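Side-chain contact in inositol 2-dehydrogenase (Sinorhizobium meliloti, PDB 4HKT), which oxidises myo-inositol to scyllo-inosose with NAD+ as hydride acceptor, the first step of myo-inositol degradation to acetyl-CoA: residues Y284-E287 with I288-F291. Sequence-based numbering, arbitrary orientation.
Sequences YANE and IESF. With EDO (1,2-ethanediol), chain V.
Two successive turns of helix 281-297, a helix packed against the Rossmann domain, are joined here by backbone hydrogen bonds, with Asn-286 and Glu-289 side by side on one flank, while Tyr-284, Glu-287, Ile-288 and Phe-291 point to the protein interior. Of the four i to i+4 bonds the shortest runs from Ser-290 N to Asn-286 O (2.7 Å), and the last, from Phe-291 N to Glu-287 O, is the most bent at 146°. Asn-286 O also accepts a second hydrogen bond, from O1 of an ethanediol (2.8 Å), probably picked up from the crystallisation liquor. The diol lies against Asn-286 CB, its O2 3.6 Å away, and against one face of the Glu-289 carboxylate, with OE2 3.4 Å from C1. Amide and carboxylate planes of Asn-286 and Glu-289 stand 82° apart, with OD1 and OE1 no closer than 4.2 Å. The asparagine donates a hydrogen bond from ND2 to Phe-125 O, a short polar side chain thus tying the helix to a loop. Inward, chi1 of -64° lays Ile-288 CG1 beside its backbone N, and so alongside the carbonyl that N is bonded to, 3.5 Å from Tyr-284 O; the branched side chain packs on Ala-21 of helix 13-24. Tyr-284 sets its ring edge-to-face with His-18, while Glu-287 OE1 lies at the rim of that tyrosine ring, in its plane. Phe-291 reaches strands 89-93 and 117-120. The inward flank is thus mostly apolar but also carries the buried Glu-287, which touches His-18 and Asn-122, whereas the polar flank leaves a backbone carbonyl accessible to a small diol.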
loop_
_atom_site.group_PDB
_atom_site.type_symbol
_atom_site.label_atom_id
_atom_site.label_comp_id
_atom_site.label_asym_id
_atom_site.label_seq_id
_atom_site.Cartn_x
_atom_site.Cartn_y
_atom_site.Cartn_z
ATOM N N TYR B 284 -15.176 -13.339 15.992
ATOM C CA TYR B 284 -15.790 -14.088 17.102
ATOM C C TYR B 284 -16.873 -13.269 17.844
ATOM O O TYR B 284 -17.896 -13.823 18.221
ATOM C CB TYR B 284 -14.744 -14.586 18.081
ATOM C CG TYR B 284 -13.774 -15.578 17.466
ATOM C CD1 TYR B 284 -14.227 -16.789 16.941
ATOM C CD2 TYR B 284 -12.406 -15.305 17.401
ATOM C CE1 TYR B 284 -13.334 -17.694 16.352
ATOM C CE2 TYR B 284 -11.519 -16.202 16.825
ATOM C CZ TYR B 284 -11.983 -17.389 16.314
ATOM O OH TYR B 284 -11.095 -18.280 15.773
ATOM N N ALA B 285 -16.680 -11.957 18.008
ATOM C CA ALA B 285 -17.736 -11.122 18.591
ATOM C C ALA B 285 -18.985 -11.118 17.718
ATOM O O ALA B 285 -20.106 -11.285 18.227
ATOM C CB ALA B 285 -17.247 -9.694 18.836
ATOM N N ASN B 286 -18.797 -10.947 16.407
ATOM C CA ASN B 286 -19.901 -10.812 15.495
ATOM C C ASN B 286 -20.687 -12.116 15.403
ATOM O O ASN B 286 -21.923 -12.135 15.230
ATOM C CB ASN B 286 -19.383 -10.437 14.090
ATOM C CG ASN B 286 -18.932 -8.994 13.989
ATOM O OD1 ASN B 286 -19.243 -8.161 14.845
ATOM N ND2 ASN B 286 -18.197 -8.679 12.913
ATOM N N GLU B 287 -19.942 -13.211 15.460
ATOM C CA GLU B 287 -20.487 -14.555 15.374
ATOM C C GLU B 287 -21.433 -14.858 16.548
ATOM O O GLU B 287 -22.556 -15.300 16.341
ATOM C CB GLU B 287 -19.297 -15.512 15.385
ATOM C CG GLU B 287 -19.558 -16.986 15.463
ATOM C CD GLU B 287 -18.238 -17.749 15.451
ATOM O OE1 GLU B 287 -17.466 -17.627 16.408
ATOM O OE2 GLU B 287 -17.945 -18.437 14.470
ATOM N N ILE B 288 -20.973 -14.581 17.760
ATOM C CA ILE B 288 -21.809 -14.728 18.958
ATOM C C ILE B 288 -23.013 -13.803 18.823
ATOM O O ILE B 288 -24.164 -14.224 19.051
ATOM C CB ILE B 288 -21.037 -14.470 20.261
ATOM C CG1 ILE B 288 -19.921 -15.509 20.461
ATOM C CG2 ILE B 288 -21.966 -14.497 21.478
ATOM C CD1 ILE B 288 -20.358 -16.964 20.519
ATOM N N GLU B 289 -22.771 -12.582 18.359
ATOM C CA GLU B 289 -23.869 -11.640 18.134
ATOM C C GLU B 289 -24.901 -12.202 17.184
ATOM O O GLU B 289 -26.093 -12.161 17.463
ATOM C CB GLU B 289 -23.342 -10.296 17.636
ATOM C CG GLU B 289 -24.397 -9.226 17.418
ATOM C CD GLU B 289 -23.796 -7.963 16.795
ATOM O OE1 GLU B 289 -22.670 -7.561 17.168
ATOM O OE2 GLU B 289 -24.439 -7.391 15.899
ATOM N N SER B 290 -24.459 -12.737 16.057
ATOM C CA SER B 290 -25.377 -13.362 15.095
ATOM C C SER B 290 -26.103 -14.590 15.703
ATOM O O SER B 290 -27.275 -14.850 15.424
ATOM C CB SER B 290 -24.610 -13.763 13.849
ATOM O OG SER B 290 -25.471 -14.348 12.937
ATOM N N PHE B 291 -25.409 -15.331 16.539
ATOM C CA PHE B 291 -25.992 -16.530 17.149
ATOM C C PHE B 291 -27.154 -16.120 18.066
ATOM O O PHE B 291 -28.247 -16.664 18.016
ATOM C CB PHE B 291 -24.909 -17.252 17.945
ATOM C CG PHE B 291 -25.360 -18.509 18.591
ATOM C CD1 PHE B 291 -26.016 -19.484 17.868
ATOM C CD2 PHE B 291 -25.060 -18.755 19.902
ATOM C CE1 PHE B 291 -26.418 -20.663 18.470
ATOM C CE2 PHE B 291 -25.475 -19.923 20.508
ATOM C CZ PHE B 291 -26.131 -20.883 19.781
HETATM C C1 EDO V . -22.965 -9.508 13.730
HETATM O O1 EDO V . -23.873 -10.303 14.461
HETATM C C2 EDO V . -22.832 -10.137 12.361
HETATM O O2 EDO V . -21.840 -9.459 11.604
#